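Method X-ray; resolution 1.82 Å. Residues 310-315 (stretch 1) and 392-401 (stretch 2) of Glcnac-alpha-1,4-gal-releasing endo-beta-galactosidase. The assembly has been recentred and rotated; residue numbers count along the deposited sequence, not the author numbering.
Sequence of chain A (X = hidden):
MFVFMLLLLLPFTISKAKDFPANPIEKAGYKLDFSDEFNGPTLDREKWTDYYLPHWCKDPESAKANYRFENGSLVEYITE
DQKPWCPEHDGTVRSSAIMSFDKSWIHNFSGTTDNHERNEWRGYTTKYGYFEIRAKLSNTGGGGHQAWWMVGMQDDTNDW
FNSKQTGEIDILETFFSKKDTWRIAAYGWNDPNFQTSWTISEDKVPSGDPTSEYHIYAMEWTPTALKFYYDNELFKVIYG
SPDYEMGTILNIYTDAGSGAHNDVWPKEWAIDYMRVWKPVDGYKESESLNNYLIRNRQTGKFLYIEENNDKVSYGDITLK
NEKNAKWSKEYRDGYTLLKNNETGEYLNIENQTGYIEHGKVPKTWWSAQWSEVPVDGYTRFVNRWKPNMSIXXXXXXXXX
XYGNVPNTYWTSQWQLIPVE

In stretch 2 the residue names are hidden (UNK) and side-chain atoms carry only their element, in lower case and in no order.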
# COMPACT_ATOMS: atom_id res chain seq x y z
N ASP A 310 36.62 -9.48 3.04
CA ASP A 310 35.73 -9.41 1.87
C ASP A 310 34.30 -9.91 2.15
O ASP A 310 33.45 -9.87 1.27
CB ASP A 310 36.34 -10.11 0.65
CG ASP A 310 36.55 -11.60 0.85
OD1 ASP A 310 37.08 -12.25 -0.10
OD2 ASP A 310 36.23 -12.23 1.89
N LYS A 311 34.05 -10.37 3.37
CA LYS A 311 32.69 -10.73 3.79
C LYS A 311 32.08 -9.60 4.60
O LYS A 311 32.80 -8.68 5.03
CB LYS A 311 32.71 -12.02 4.63
CG LYS A 311 33.38 -13.18 3.91
CD LYS A 311 32.45 -14.36 3.70
CE LYS A 311 33.04 -15.38 2.74
NZ LYS A 311 34.46 -15.70 3.06
N VAL A 312 30.77 -9.66 4.84
CA VAL A 312 30.12 -8.75 5.79
C VAL A 312 29.99 -9.50 7.12
O VAL A 312 29.49 -10.62 7.15
CB VAL A 312 28.73 -8.29 5.28
CG1 VAL A 312 28.07 -7.33 6.26
CG2 VAL A 312 28.87 -7.63 3.91
N SER A 313 30.48 -8.90 8.20
CA SER A 313 30.49 -9.54 9.51
C SER A 313 29.20 -9.28 10.29
O SER A 313 28.45 -8.36 9.98
CB SER A 313 31.68 -9.01 10.34
OG SER A 313 32.93 -9.29 9.71
N TYR A 314 28.94 -10.11 11.29
CA TYR A 314 27.97 -9.73 12.31
C TYR A 314 28.56 -10.01 13.68
O TYR A 314 29.41 -10.90 13.83
CB TYR A 314 26.60 -10.43 12.14
CG TYR A 314 26.62 -11.94 12.30
CD1 TYR A 314 26.77 -12.53 13.56
CD2 TYR A 314 26.48 -12.78 11.20
CE1 TYR A 314 26.80 -13.91 13.73
CE2 TYR A 314 26.49 -14.18 11.35
CZ TYR A 314 26.65 -14.73 12.63
OH TYR A 314 26.69 -16.09 12.83
N GLY A 315 28.12 -9.25 14.67
CA GLY A 315 28.58 -9.48 16.04
C GLY A 315 27.96 -8.49 17.00
O GLY A 315 27.10 -7.70 16.61
N UNK A 392 20.57 -13.78 4.91
CA UNK A 392 20.34 -14.62 6.11
C UNK A 392 21.65 -15.06 6.77
O UNK A 392 22.73 -14.90 6.19
n UNK A 392 21.10 -17.81 5.51
c UNK A 392 21.63 -18.55 4.55
c UNK A 392 20.27 -17.10 3.61
n UNK A 392 21.14 -18.15 3.39
c UNK A 392 19.50 -15.87 5.77
c UNK A 392 20.24 -16.89 4.95
N UNK A 393 21.54 -15.61 7.98
CA UNK A 393 22.71 -16.24 8.64
C UNK A 393 22.36 -17.64 9.15
O UNK A 393 22.69 -18.00 10.27
c UNK A 393 23.64 -13.95 9.35
o UNK A 393 22.35 -15.21 10.86
c UNK A 393 23.32 -15.37 9.81
N UNK A 394 21.71 -18.44 8.31
CA UNK A 394 21.21 -19.75 8.74
C UNK A 394 22.32 -20.77 9.04
O UNK A 394 22.06 -21.78 9.71
c UNK A 394 19.50 -21.63 8.11
o UNK A 394 18.56 -22.77 10.00
c UNK A 394 20.18 -20.30 7.73
c UNK A 394 18.77 -21.65 9.46
o UNK A 394 18.41 -20.58 9.98
N UNK A 395 23.54 -20.53 8.54
CA UNK A 395 24.69 -21.38 8.90
C UNK A 395 25.44 -20.85 10.13
O UNK A 395 26.32 -21.54 10.67
c UNK A 395 25.64 -21.53 7.72
o UNK A 395 24.96 -22.10 6.61
N UNK A 396 25.09 -19.64 10.58
CA UNK A 396 25.71 -19.01 11.76
C UNK A 396 27.23 -19.06 11.71
O UNK A 396 27.89 -19.51 12.68
c UNK A 396 23.76 -19.82 13.29
c UNK A 396 21.03 -20.09 13.81
c UNK A 396 23.04 -20.91 12.79
c UNK A 396 21.72 -19.00 14.32
c UNK A 396 25.25 -19.69 13.05
c UNK A 396 23.08 -18.87 14.06
c UNK A 396 21.68 -21.05 13.05
o UNK A 396 19.68 -20.24 14.09
N UNK A 397 27.80 -18.59 10.60
CA UNK A 397 29.25 -18.66 10.38
C UNK A 397 29.99 -17.38 10.78
O UNK A 397 31.20 -17.28 10.56
c UNK A 397 29.37 -20.67 7.02
c UNK A 397 29.08 -20.37 8.48
o UNK A 397 29.27 -21.86 6.63
o UNK A 397 29.70 -19.73 6.26
c UNK A 397 29.54 -18.98 8.91
N UNK A 398 29.27 -16.41 11.35
CA UNK A 398 29.86 -15.14 11.76
C UNK A 398 29.90 -14.09 10.65
O UNK A 398 30.36 -12.97 10.86
N UNK A 399 29.41 -14.48 9.47
CA UNK A 399 29.41 -13.65 8.26
C UNK A 399 28.05 -13.75 7.57
O UNK A 399 27.28 -14.67 7.83
c UNK A 399 31.91 -13.70 7.83
c UNK A 399 30.53 -14.06 7.26
c UNK A 399 30.47 -15.55 6.93
N UNK A 400 27.78 -12.81 6.66
CA UNK A 400 26.47 -12.69 6.04
C UNK A 400 26.33 -13.52 4.78
O UNK A 400 27.18 -13.47 3.88
c UNK A 400 23.85 -11.10 6.58
c UNK A 400 24.75 -9.25 5.12
c UNK A 400 24.77 -10.77 5.41
c UNK A 400 26.20 -11.22 5.68
N UNK A 401 25.24 -14.29 4.71
CA UNK A 401 24.98 -15.19 3.58
C UNK A 401 23.81 -14.70 2.73
O UNK A 401 23.06 -13.82 3.15
c UNK A 401 25.72 -17.29 4.91
c UNK A 401 24.63 -16.59 4.08
c UNK A 401 25.19 -18.52 5.59
o UNK A 401 24.82 -18.47 6.78
n UNK A 401 25.10 -19.63 4.85
O HOH W 1 29.34 -11.83 3.71

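Position 392 carries one carbon followed by a five-membered ring of three carbons and two nitrogens, an imidazole out of reach of stretch 1; it is His-392. Its backbone pairs with that of position 401 through two N–O hydrogen bonds, closing the base of a loop. At 393 a single carbon bears one oxygen and one carbon, and the outer carbon approaches the ring of Tyr-314; this is Thr-393, with CG2 3.5 Å from Tyr-314 CE2.

Position 394 has three carbons, the last carrying two oxygens. This unbranched carboxylate makes no contact with stretch 1 and is Glu-394; its N donates to His-392 ND1 at 2.9 Å. Position 395, one carbon and one oxygen, clear of stretch 1, is Ser-395. At 396 a carbon leads to a six-carbon ring bearing one oxygen, and the backbone C meets the edge of the Tyr-314 ring system, 3.2 Å from Tyr-314 OH; this is Tyr-396. Its N donates to Thr-393 O at 2.9 Å, closing a type I turn.

At 397 there are three carbons and two terminal oxygens; CB points away from stretch 1, although the backbone N comes within 3.5 Å of Tyr-314 OH. This is Glu-397. Position 398 has no side-chain atoms, and its bare CA sits over the face of the Tyr-314 ring, 3.8 Å from the centroid, in a CH-pi contact; it is Gly-398. With phi/psi of 87/-1°, a CB here would be jammed against the preceding carbonyl oxygen.

Three carbons at 399, branched at the first, pack against CB of Lys-311 and identify Val-399, whose CG1 lies 3.7 Å from Lys-311 CB. Position 400 has four carbons forked at the second, and its CB points toward stretch 1, 3.9 Å from Val-312 CB; it is Leu-400. Position 401 has three carbons, the third carrying one oxygen and one nitrogen, and makes no contact with stretch 1. This amide belongs to Gln-401, and it braces the loop: Ser-395 N donates to Gln-401 OE1 and Gln-401 NE2 donates to Ser-395 OG, both at 3.0 Å.

The contact combines backbone pairing with the packing of one aromatic ring. Leu-400 N donates to Val-312 O (2.8 Å) and Tyr-314 N to Gly-398 O (3.2 Å), flanking the single bridge between Ser-313 and Val-399. A water extends this pairing, accepting from Val-312 N and donating to Leu-400 O. Tyr-314 then reaches into the loop, where its OH accepts a weak hydrogen bond from Gly-398 N (3.0 Å), so the same glycine meets both the ring face and the hydroxyl.

Stretch 2 (392-401) HTESYEGVLQ
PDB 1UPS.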